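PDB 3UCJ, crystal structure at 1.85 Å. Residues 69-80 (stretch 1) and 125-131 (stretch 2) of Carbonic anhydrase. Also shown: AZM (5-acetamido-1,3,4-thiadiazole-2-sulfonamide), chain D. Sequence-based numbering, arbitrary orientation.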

# COMPACT_ATOMS: atom_id res chain seq x y z
N ARG A 69 -3.40 -3.38 -15.34
CA ARG A 69 -4.83 -3.71 -15.30
C ARG A 69 -5.10 -4.12 -13.85
O ARG A 69 -4.33 -4.85 -13.27
N ASN A 70 -6.12 -3.48 -13.29
CA ASN A 70 -6.51 -3.81 -11.89
C ASN A 70 -8.03 -3.75 -11.80
O ASN A 70 -8.71 -3.32 -12.75
N VAL A 71 -8.57 -4.20 -10.68
CA VAL A 71 -10.05 -4.17 -10.54
C VAL A 71 -10.62 -2.77 -10.51
O VAL A 71 -10.35 -1.93 -9.61
N GLY A 72 -11.44 -2.44 -11.52
CA GLY A 72 -11.95 -1.08 -11.62
C GLY A 72 -11.06 -0.02 -12.28
O GLY A 72 -11.44 1.11 -12.28
N ASN A 73 -9.87 -0.35 -12.83
CA ASN A 73 -9.09 0.62 -13.53
C ASN A 73 -8.83 1.89 -12.73
O ASN A 73 -9.00 3.02 -13.17
N LEU A 74 -8.36 1.68 -11.52
CA LEU A 74 -8.23 2.77 -10.59
C LEU A 74 -6.75 3.27 -10.58
O LEU A 74 -5.85 2.48 -10.71
N VAL A 75 -6.58 4.54 -10.31
CA VAL A 75 -5.24 5.17 -10.27
C VAL A 75 -5.16 5.98 -9.00
O VAL A 75 -5.90 6.97 -8.80
N SER A 76 -4.23 5.61 -8.09
CA SER A 76 -4.05 6.40 -6.94
C SER A 76 -2.53 6.67 -6.79
O SER A 76 -1.74 5.75 -7.01
N ASN A 77 -2.20 7.87 -6.28
CA ASN A 77 -0.78 8.24 -6.00
C ASN A 77 -0.20 7.35 -4.93
O ASN A 77 1.05 7.13 -4.89
N LYS A 78 -1.11 6.73 -4.15
CA LYS A 78 -0.61 5.87 -3.08
C LYS A 78 -0.61 4.42 -3.41
O LYS A 78 -0.40 3.60 -2.51
N ASP A 79 -0.80 4.05 -4.67
CA ASP A 79 -0.69 2.68 -5.09
C ASP A 79 0.58 2.53 -5.90
O ASP A 79 0.57 2.95 -7.09
N LEU A 80 1.60 1.95 -5.22
CA LEU A 80 2.92 1.71 -5.86
C LEU A 80 2.87 0.80 -7.07
O LEU A 80 3.76 0.84 -7.92
N LEU A 125 -12.03 -3.20 0.27
CA LEU A 125 -11.04 -2.09 0.60
C LEU A 125 -10.62 -1.43 -0.71
O LEU A 125 -10.66 -0.21 -0.85
N TRP A 126 -10.25 -2.27 -1.67
CA TRP A 126 -9.78 -1.76 -2.98
C TRP A 126 -10.69 -0.79 -3.66
O TRP A 126 -10.26 0.23 -4.24
N ILE A 127 -12.00 -1.12 -3.73
CA ILE A 127 -12.88 -0.25 -4.44
C ILE A 127 -13.36 0.94 -3.64
O ILE A 127 -14.23 1.68 -4.12
N SER A 128 -12.70 1.28 -2.52
CA SER A 128 -13.03 2.49 -1.81
C SER A 128 -12.95 3.69 -2.75
O SER A 128 -13.74 4.63 -2.65
N ASP A 129 -12.02 3.65 -3.74
CA ASP A 129 -11.91 4.82 -4.59
C ASP A 129 -13.22 5.04 -5.35
O ASP A 129 -13.55 6.22 -5.68
N VAL A 130 -13.78 3.93 -5.80
CA VAL A 130 -15.07 4.04 -6.56
C VAL A 130 -16.14 4.72 -5.64
O VAL A 130 -16.84 5.66 -6.09
N ARG A 131 -16.20 4.33 -4.37
CA ARG A 131 -17.12 5.05 -3.47
C ARG A 131 -16.86 6.54 -3.40
O ARG A 131 -17.81 7.33 -3.27

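The contact between the two stretches buries 424 Å² summed over both sides, and Trp126 and Leu74 have the largest areas covered by the other stretch. Both point their CA-to-CB bonds toward the opposing stretch, as do Asn70, Ser76 (chi1 t), Asp79 (chi1 t) and Asp129.

One direct hydrogen bond crosses the interface. Trp126, with chi1 t and chi2 at -102°, brings its indole NE1 to 2.7 Å from Val71 O, with an N-H...acceptor angle of 147°. That carbonyl lies near the ring plane, where the N-H is directed. Asn70 and Asp79 also approach the ring edge: Asn70 CG is 3.6 Å from Trp126 CZ2, and Asp79 OD2 is 3.4 Å from Trp126 CH2.

Apolar packing covers a face of the same ring. Leu74 (chi1 m, chi2 t) places CD1 4.0 Å from the centroid of the Trp126 five-membered ring, 29° off the normal, which identifies a CH-pi contact. Its CD1 also lies 3.8 Å from Asp129 CB, while Leu74 CD2 meets Val130 CG2 at 3.8 Å. Val71, chi1 t and sideways, packs CB against Trp126 CD1 at 3.8 Å and CG1 against Ile127 CG2 at 4.1 Å. The bound AZM also comes close to Val71, with AZM S2 3.8 Å from Val71 CG1.

Side-chain hydrogen bonds within stretch 1 accompany this packing. Asn70, chi1 p, spans the type II turn from Asn70 to Asn73: its OD1 accepts from Leu74 N at 2.9 Å and 171°, and its ND2 donates to Leu74 O at 3.0 Å and 152°.

Water 1 provides a second polar link, donating to Val75 O at 2.7 Å and to Asp129 OD1 at 2.6 Å. Asp129, chi1 m, thus reaches stretch 1 through solvent, with Ser76 CB 4.1 Å from Asp129 OD1.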

# COMPACT_ATOMS: atom_id res chain seq x y z
CB ARG A 69 -5.12 -4.93 -16.22
CG ARG A 69 -5.29 -4.44 -17.70
CD ARG A 69 -5.43 -5.69 -18.57
NE ARG A 69 -6.72 -6.41 -18.34
CZ ARG A 69 -7.13 -7.43 -19.08
NH1 ARG A 69 -6.38 -7.93 -20.09
NH2 ARG A 69 -8.25 -8.00 -18.77
CB ASN A 70 -5.83 -2.78 -10.91
CG ASN A 70 -6.33 -1.34 -11.12
OD1 ASN A 70 -7.53 -1.01 -11.00
ND2 ASN A 70 -5.39 -0.43 -11.37
CB VAL A 71 -10.45 -4.99 -9.21
CG1 VAL A 71 -11.92 -4.61 -8.80
CG2 VAL A 71 -10.14 -6.49 -9.38
CB ASN A 73 -9.60 0.88 -14.99
CG ASN A 73 -11.07 1.33 -15.11
OD1 ASN A 73 -11.97 0.50 -15.39
ND2 ASN A 73 -11.30 2.62 -15.02
CB LEU A 74 -8.46 2.23 -9.18
CG LEU A 74 -9.92 1.69 -9.00
CD1 LEU A 74 -10.02 1.39 -7.53
CD2 LEU A 74 -10.99 2.77 -9.25
CB VAL A 75 -5.11 6.14 -11.50
CG1 VAL A 75 -3.73 6.94 -11.46
CG2 VAL A 75 -5.28 5.37 -12.76
CB SER A 76 -4.42 5.53 -5.69
OG SER A 76 -4.03 6.22 -4.51
CB ASN A 77 -0.74 9.64 -5.43
CG ASN A 77 -1.06 10.76 -6.48
OD1 ASN A 77 -1.04 10.55 -7.70
ND2 ASN A 77 -1.35 11.93 -5.96
CB LYS A 78 -1.39 6.20 -1.81
CG LYS A 78 -1.03 7.62 -1.34
CD LYS A 78 -1.89 8.23 -0.23
CE LYS A 78 -1.69 7.46 1.17
NZ LYS A 78 -2.18 8.32 2.36
CB ASP A 79 -1.85 2.33 -6.07
CG ASP A 79 -1.65 0.97 -6.76
OD1 ASP A 79 -0.94 0.10 -6.19
OD2 ASP A 79 -2.34 0.71 -7.78
CB LEU A 80 3.98 1.26 -4.85
CG LEU A 80 4.19 2.26 -3.72
CD1 LEU A 80 5.27 1.61 -2.71
CD2 LEU A 80 4.68 3.66 -4.32
CB LEU A 125 -9.76 -2.62 1.29
CG LEU A 125 -9.97 -3.45 2.61
CD1 LEU A 125 -8.61 -3.92 3.22
CD2 LEU A 125 -10.74 -2.55 3.55
CB TRP A 126 -9.37 -2.97 -3.88
CG TRP A 126 -8.84 -2.54 -5.22
CD1 TRP A 126 -9.53 -2.56 -6.41
CD2 TRP A 126 -7.57 -1.88 -5.49
NE1 TRP A 126 -8.74 -2.02 -7.39
CE2 TRP A 126 -7.55 -1.58 -6.86
CE3 TRP A 126 -6.44 -1.52 -4.69
CZ2 TRP A 126 -6.45 -0.94 -7.51
CZ3 TRP A 126 -5.34 -0.82 -5.35
CH2 TRP A 126 -5.37 -0.56 -6.76
CB ILE A 127 -14.16 -1.13 -4.98
CG1 ILE A 127 -14.95 -1.59 -3.74
CG2 ILE A 127 -13.61 -2.25 -5.88
CD1 ILE A 127 -16.37 -2.24 -4.20
CB SER A 128 -12.13 2.74 -0.54
OG SER A 128 -12.22 1.63 0.36
CB ASP A 129 -10.80 4.66 -5.72
CG ASP A 129 -9.38 4.33 -5.16
OD1 ASP A 129 -8.39 4.47 -5.92
OD2 ASP A 129 -9.22 3.75 -4.07
CB VAL A 130 -15.55 2.70 -7.03
CG1 VAL A 130 -16.89 2.94 -7.87
CG2 VAL A 130 -14.48 2.06 -7.97
CB ARG A 131 -17.18 4.43 -2.08
CG ARG A 131 -17.88 3.06 -2.05
CD ARG A 131 -18.06 2.49 -0.64
NE ARG A 131 -16.79 2.01 -0.08
CZ ARG A 131 -16.40 0.74 -0.13
NH1 ARG A 131 -17.20 -0.22 -0.68
NH2 ARG A 131 -15.25 0.40 0.43
C1 AZM D . -15.48 -6.99 -11.49
C2 AZM D . -16.49 -7.22 -9.31
C3 AZM D . -16.30 -6.70 -6.98
C4 AZM D . -16.70 -7.08 -5.57
N1 AZM D . -15.03 -5.66 -13.88
N2 AZM D . -17.30 -7.63 -10.34
N3 AZM D . -16.69 -7.51 -11.69
N4 AZM D . -17.04 -7.17 -8.00
O1 AZM D . -13.92 -7.85 -13.40
O2 AZM D . -13.42 -5.84 -12.16
O3 AZM D . -15.30 -5.99 -7.24
S1 AZM D . -14.43 -6.70 -12.86
S2 AZM D . -14.95 -6.70 -9.82
O HOH W 1 -7.94 6.77 -7.08